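Local coordinates for protein aspartate aminotransferase (PDB 1O4S) that catalyses the pyridoxal-phosphate-dependent transfer of an amino group from L-aspartate to 2-oxoglutarate, giving oxaloacetate and L-glutamate, at residues G198-A203 with F208-D213; T226-V231 with I238-G243. All coordinates share one frame; numbering follows the deposited sequence.

Contact 1 of 2, residues G198-A203 with F208-D213; sequences GLVRLA and FYIISD. With PLP (pyridoxal-5'-phosphate), chain M.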
loop_
_atom_site.group_PDB
_atom_site.type_symbol
_atom_site.label_atom_id
_atom_site.label_comp_id
_atom_site.label_asym_id
_atom_site.label_seq_id
_atom_site.Cartn_x
_atom_site.Cartn_y
_atom_site.Cartn_z
ATOM N N GLY B 198 -9.967 31.817 -4.593
ATOM C CA GLY B 198 -10.620 32.153 -3.349
ATOM C C GLY B 198 -10.337 31.125 -2.277
ATOM O O GLY B 198 -10.146 31.472 -1.115
ATOM N N LEU B 199 -10.270 29.853 -2.669
ATOM C CA LEU B 199 -10.060 28.788 -1.711
ATOM C C LEU B 199 -8.630 28.895 -1.174
ATOM O O LEU B 199 -8.379 28.698 -0.002
ATOM C CB LEU B 199 -10.307 27.438 -2.379
ATOM C CG LEU B 199 -11.025 26.271 -1.690
ATOM C CD1 LEU B 199 -10.386 24.976 -2.172
ATOM C CD2 LEU B 199 -11.042 26.327 -0.185
ATOM N N VAL B 200 -7.697 29.223 -2.055
ATOM C CA VAL B 200 -6.304 29.434 -1.679
ATOM C C VAL B 200 -6.154 30.639 -0.715
ATOM O O VAL B 200 -5.293 30.621 0.160
ATOM C CB VAL B 200 -5.428 29.652 -2.955
ATOM C CG1 VAL B 200 -4.094 30.353 -2.627
ATOM C CG2 VAL B 200 -5.194 28.371 -3.652
ATOM N N ARG B 201 -6.989 31.667 -0.885
ATOM C CA ARG B 201 -7.045 32.783 0.053
ATOM C C ARG B 201 -7.567 32.305 1.397
ATOM O O ARG B 201 -6.968 32.589 2.427
ATOM C CB ARG B 201 -7.943 33.930 -0.459
ATOM C CG ARG B 201 -7.286 34.867 -1.451
ATOM C CD ARG B 201 -8.079 36.183 -1.714
ATOM N NE ARG B 201 -9.309 35.974 -2.499
ATOM C CZ ARG B 201 -9.362 35.825 -3.838
ATOM N NH1 ARG B 201 -8.248 35.864 -4.582
ATOM N NH2 ARG B 201 -10.542 35.627 -4.440
ATOM N N LEU B 202 -8.692 31.599 1.379
ATOM C CA LEU B 202 -9.284 31.040 2.601
ATOM C C LEU B 202 -8.328 30.165 3.402
ATOM O O LEU B 202 -8.380 30.191 4.628
ATOM C CB LEU B 202 -10.496 30.162 2.289
ATOM C CG LEU B 202 -11.908 30.722 2.277
ATOM C CD1 LEU B 202 -12.888 29.542 2.167
ATOM C CD2 LEU B 202 -12.192 31.556 3.532
ATOM N N ALA B 203 -7.491 29.388 2.711
ATOM C CA ALA B 203 -6.558 28.464 3.351
ATOM C C ALA B 203 -5.447 29.179 4.134
ATOM O O ALA B 203 -5.033 28.715 5.195
ATOM C CB ALA B 203 -5.949 27.504 2.305
ATOM N N PHE B 208 -5.877 26.078 6.884
ATOM C CA PHE B 208 -6.132 24.697 6.498
ATOM C C PHE B 208 -5.406 24.346 5.196
ATOM O O PHE B 208 -5.001 25.234 4.448
ATOM C CB PHE B 208 -7.651 24.386 6.413
ATOM C CG PHE B 208 -8.402 25.145 5.325
ATOM C CD1 PHE B 208 -8.424 24.685 4.013
ATOM C CD2 PHE B 208 -9.127 26.305 5.632
ATOM C CE1 PHE B 208 -9.132 25.374 3.015
ATOM C CE2 PHE B 208 -9.845 27.002 4.636
ATOM C CZ PHE B 208 -9.844 26.538 3.333
ATOM N N TYR B 209 -5.242 23.046 4.959
ATOM C CA TYR B 209 -4.603 22.523 3.750
ATOM C C TYR B 209 -5.608 22.314 2.656
ATOM O O TYR B 209 -6.762 21.942 2.919
ATOM C CB TYR B 209 -3.947 21.173 4.009
ATOM C CG TYR B 209 -2.695 21.253 4.817
ATOM C CD1 TYR B 209 -1.487 21.562 4.218
ATOM C CD2 TYR B 209 -2.711 21.002 6.195
ATOM C CE1 TYR B 209 -0.327 21.646 4.963
ATOM C CE2 TYR B 209 -1.542 21.061 6.961
ATOM C CZ TYR B 209 -0.353 21.389 6.336
ATOM O OH TYR B 209 0.820 21.475 7.072
ATOM N N ILE B 210 -5.172 22.557 1.425
ATOM C CA ILE B 210 -5.969 22.200 0.264
ATOM C C ILE B 210 -5.333 20.952 -0.313
ATOM O O ILE B 210 -4.169 20.977 -0.689
ATOM C CB ILE B 210 -5.998 23.317 -0.796
ATOM C CG1 ILE B 210 -6.692 24.569 -0.239
ATOM C CG2 ILE B 210 -6.717 22.808 -2.070
ATOM C CD1 ILE B 210 -6.631 25.732 -1.173
ATOM N N ILE B 211 -6.107 19.873 -0.344
ATOM C CA ILE B 211 -5.708 18.618 -0.958
ATOM C C ILE B 211 -6.399 18.537 -2.308
ATOM O O ILE B 211 -7.623 18.527 -2.383
ATOM C CB ILE B 211 -6.105 17.434 -0.088
ATOM C CG1 ILE B 211 -5.478 17.551 1.317
ATOM C CG2 ILE B 211 -5.698 16.147 -0.779
ATOM C CD1 ILE B 211 -6.020 16.547 2.317
ATOM N N SER B 212 -5.607 18.476 -3.376
ATOM C CA SER B 212 -6.129 18.533 -4.735
ATOM C C SER B 212 -5.797 17.290 -5.530
ATOM O O SER B 212 -4.637 17.032 -5.817
ATOM C CB SER B 212 -5.599 19.758 -5.477
ATOM O OG SER B 212 -6.354 19.918 -6.652
ATOM N N ASP B 213 -6.838 16.542 -5.867
ATOM C CA ASP B 213 -6.745 15.297 -6.603
ATOM C C ASP B 213 -6.984 15.603 -8.068
ATOM O O ASP B 213 -8.138 15.682 -8.523
ATOM C CB ASP B 213 -7.809 14.337 -6.077
ATOM C CG ASP B 213 -7.797 12.981 -6.772
ATOM O OD1 ASP B 213 -7.033 12.794 -7.767
ATOM O OD2 ASP B 213 -8.560 12.054 -6.379
HETATM N N1 PLP M . -9.231 9.930 -7.630
HETATM C C2 PLP M . -10.301 9.687 -8.468
HETATM C C2A PLP M . -11.484 10.592 -8.289
HETATM C C3 PLP M . -10.276 8.632 -9.394
HETATM O O3 PLP M . -11.233 8.438 -10.135
HETATM C C4 PLP M . -9.125 7.837 -9.521
HETATM C C4A PLP M . -9.086 6.693 -10.558
HETATM C C5 PLP M . -8.046 8.141 -8.655
HETATM C C6 PLP M . -8.126 9.176 -7.725
HETATM C C5A PLP M . -6.715 7.423 -8.613
HETATM O O4P PLP M . -6.560 6.016 -8.690
HETATM P P PLP M . -5.118 5.321 -8.728
HETATM O O1P PLP M . -5.374 4.215 -9.683
HETATM O O2P PLP M . -4.098 6.291 -9.160
HETATM O O3P PLP M . -5.030 4.865 -7.325
#

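Contact 2 of 2, residues T226-V231 with I238-G243; sequences TSILDV and IVYING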
loop_
_atom_site.group_PDB
_atom_site.type_symbol
_atom_site.label_atom_id
_atom_site.label_comp_id
_atom_site.label_asym_id
_atom_site.label_seq_id
_atom_site.Cartn_x
_atom_site.Cartn_y
_atom_site.Cartn_z
ATOM N N THR B 226 -8.263 24.679 -14.661
ATOM C CA THR B 226 -7.377 25.368 -13.739
ATOM C C THR B 226 -6.937 24.374 -12.663
ATOM O O THR B 226 -7.779 23.748 -12.004
ATOM C CB THR B 226 -8.128 26.522 -13.065
ATOM O OG1 THR B 226 -8.682 27.411 -14.058
ATOM C CG2 THR B 226 -7.178 27.374 -12.268
ATOM N N SER B 227 -5.628 24.258 -12.483
ATOM C CA SER B 227 -5.038 23.441 -11.431
ATOM C C SER B 227 -4.914 24.308 -10.202
ATOM O O SER B 227 -4.766 25.524 -10.324
ATOM C CB SER B 227 -3.647 22.979 -11.853
ATOM O OG SER B 227 -2.946 22.392 -10.797
ATOM N N ILE B 228 -4.954 23.697 -9.025
ATOM C CA ILE B 228 -4.617 24.430 -7.813
ATOM C C ILE B 228 -3.210 25.032 -7.936
ATOM O O ILE B 228 -2.917 26.059 -7.331
ATOM C CB ILE B 228 -4.729 23.546 -6.537
ATOM C CG1 ILE B 228 -4.929 24.430 -5.275
ATOM C CG2 ILE B 228 -3.490 22.628 -6.375
ATOM C CD1 ILE B 228 -6.224 25.256 -5.278
ATOM N N LEU B 229 -2.345 24.381 -8.703
ATOM C CA LEU B 229 -1.001 24.903 -8.971
ATOM C C LEU B 229 -0.951 26.110 -9.963
ATOM O O LEU B 229 0.088 26.764 -10.081
ATOM C CB LEU B 229 -0.097 23.779 -9.457
ATOM C CG LEU B 229 0.013 22.570 -8.505
ATOM C CD1 LEU B 229 1.076 21.621 -9.035
ATOM C CD2 LEU B 229 0.328 22.939 -7.074
ATOM N N ASP B 230 -2.058 26.376 -10.663
ATOM C CA ASP B 230 -2.250 27.632 -11.422
ATOM C C ASP B 230 -2.524 28.869 -10.542
ATOM O O ASP B 230 -2.188 29.994 -10.920
ATOM C CB ASP B 230 -3.402 27.475 -12.429
ATOM C CG ASP B 230 -3.009 26.643 -13.675
ATOM O OD1 ASP B 230 -3.847 25.849 -14.146
ATOM O OD2 ASP B 230 -1.905 26.741 -14.251
ATOM N N VAL B 231 -3.133 28.645 -9.377
ATOM C CA VAL B 231 -3.575 29.726 -8.482
ATOM C C VAL B 231 -2.830 29.802 -7.130
ATOM O O VAL B 231 -3.104 30.671 -6.309
ATOM C CB VAL B 231 -5.096 29.634 -8.221
ATOM C CG1 VAL B 231 -5.870 29.835 -9.531
ATOM C CG2 VAL B 231 -5.480 28.310 -7.570
ATOM N N ILE B 238 -0.690 23.431 0.379
ATOM C CA ILE B 238 -1.152 22.645 -0.774
ATOM C C ILE B 238 -0.612 21.235 -0.733
ATOM O O ILE B 238 0.584 21.046 -0.582
ATOM C CB ILE B 238 -0.709 23.293 -2.094
ATOM C CG1 ILE B 238 -1.159 24.760 -2.175
ATOM C CG2 ILE B 238 -1.218 22.474 -3.295
ATOM C CD1 ILE B 238 -2.668 24.959 -2.234
ATOM N N VAL B 239 -1.501 20.260 -0.905
ATOM C CA VAL B 239 -1.117 18.872 -1.136
ATOM C C VAL B 239 -1.612 18.527 -2.539
ATOM O O VAL B 239 -2.809 18.486 -2.779
ATOM C CB VAL B 239 -1.727 17.892 -0.079
ATOM C CG1 VAL B 239 -1.353 16.465 -0.371
ATOM C CG2 VAL B 239 -1.276 18.274 1.337
ATOM N N TYR B 240 -0.690 18.290 -3.454
ATOM C CA TYR B 240 -1.031 18.031 -4.825
ATOM C C TYR B 240 -0.934 16.533 -5.092
ATOM O O TYR B 240 0.063 15.906 -4.762
ATOM C CB TYR B 240 -0.101 18.839 -5.729
ATOM C CG TYR B 240 -0.272 18.592 -7.200
ATOM C CD1 TYR B 240 -1.284 19.239 -7.929
ATOM C CD2 TYR B 240 0.593 17.696 -7.886
ATOM C CE1 TYR B 240 -1.436 18.998 -9.321
ATOM C CE2 TYR B 240 0.458 17.463 -9.252
ATOM C CZ TYR B 240 -0.559 18.105 -9.970
ATOM O OH TYR B 240 -0.667 17.888 -11.317
ATOM N N ILE B 241 -1.993 15.972 -5.674
ATOM C CA ILE B 241 -2.062 14.553 -5.967
ATOM C C ILE B 241 -2.342 14.281 -7.436
ATOM O O ILE B 241 -3.292 14.825 -8.022
ATOM C CB ILE B 241 -3.091 13.857 -5.042
ATOM C CG1 ILE B 241 -2.552 13.956 -3.617
ATOM C CG2 ILE B 241 -3.335 12.413 -5.485
ATOM C CD1 ILE B 241 -3.387 13.436 -2.600
ATOM N N ASN B 242 -1.505 13.418 -8.018
ATOM C CA ASN B 242 -1.633 12.985 -9.404
ATOM C C ASN B 242 -0.996 11.591 -9.550
ATOM O O ASN B 242 -0.601 10.971 -8.564
ATOM C CB ASN B 242 -1.029 14.056 -10.330
ATOM C CG ASN B 242 -1.694 14.124 -11.722
ATOM O OD1 ASN B 242 -2.211 13.136 -12.232
ATOM N ND2 ASN B 242 -1.631 15.301 -12.347
ATOM N N GLY B 243 -0.963 11.067 -10.768
ATOM C CA GLY B 243 -0.314 9.803 -11.057
ATOM C C GLY B 243 -0.529 9.397 -12.499
ATOM O O GLY B 243 -0.957 10.215 -13.318
#

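Contact 1 of 2, residues G198-A203 with F208-D213
Phe208 lays a ring face against Ala203 at the end of segment 198-203, in the helix-to-strand half of a beta-alpha-beta unit (strand 175-180, helix 193-206, strand 209-213) of the large mixed sheet, one of whose strands ends at the cofactor. CA of Ala203 stands 3.8 Å from the centroid of the Phe208 ring and 12° off its normal, a CH-pi contact over the face. In the ring plane, CD2 of Leu199 meets the edge at CZ of Phe208 (3.7 Å), the two side chains crossing at about a right angle. Phe208 has CG between its own N and carbonyl carbon (chi1 65°), a torsion that lays the ring against the helix while its N donates to Ala203 O (3.2 Å), in the carbonyl plane on a lone pair. Ile210 points at the helix: with CG1 beside its N (chi1 -64°) and the chain extended beyond, Ile210 CD1 ends 3.6 Å from Leu199 O and also touches CG2 of Val200, while CG1 lies against Ala203 CB. At the far end of the strand, Asp213 reaches the pyridoxal phosphate, as is usual in this family. Asp213 OD2, to which Tyr138 OH is also hydrogen-bonded, lies 2.6 Å from N1 of the pyridine ring.

Contact 2 of 2, residues T226-V231 with I238-G243
Leu229 sets a methyl on the ring of Tyr240: its CD1 is 3.6 Å from the Tyr240 ring centroid and 15° off the normal, a CH-pi contact displaced toward the rim carrying CD1 and CE1. The two side chains cross at about a right angle, and CG of Leu229 follows over the same rim, 3.6 Å from Tyr240 CD1. Near the ring plane, Ile228 CG2 comes more loosely to the edge at Tyr240 CD1. Tyr240 holds CG anti to its backbone N (chi1 176°), which carries the ring across from the strand to the short helix. Beside it Ile228 and Ile238 cross at a slant and touch at two points, CG1 of Ile228 meeting CD1 of Ile238 at 3.8 Å and their CG2 methyls touching at the same separation.

Contact 2 belongs to the beta-alpha-beta unit made by strand 209-213, helix 228-231 and strand 238-243. The helix is short and weakly bonded, but its start is a capping box: Ser227 OG accepts from Leu229 N, and Ser227 N donates almost straight (174°) to Asp230 OD1, 2.9 Å away. Glu214 also holds this turn, bonding Ser227 OG and, through its other oxygen, Ile228 N.

At the ring's polar end, Asn242 ND2 donates to Tyr240 OH over 2.9 Å, with the hydroxyl lying close to the amide plane. With the Tyr240 ring replaced by an alanine methyl, Leu229 CD1 is likely to lose the face it rests on, and Asn242 ND2 this acceptor. The same Asn242 amide turns its OD1 back to its neighbour, accepting from Gly243 N at 2.8 Å, with the donor somewhat tilted out of the carbonyl plane.

How the contacts relate
Contact 1 is complete before the chain enters contact 2, and their centres lie 10 Å apart. Strands 209-213 and 238-243 are parallel neighbours in the seven-stranded mixed sheet: Ile210 O is 2.8 Å from Val239 N, and Ser212 O is 2.9 Å from Ile241 N, distances that fit backbone hydrogen bonds. Helices 193-206 and 228-231 also meet, Val200 CG2 lying 3.7 Å from Ile228 CD1, while Ile228 CG2 packs on Ser212 CB. Strand 209-213 thus ends one beta-alpha-beta unit and begins the next. Parallel strands joined in this way end on the same side of the sheet, consistent with Asp213 and, just past strand 238-243, Lys246 both lining the cofactor pocket.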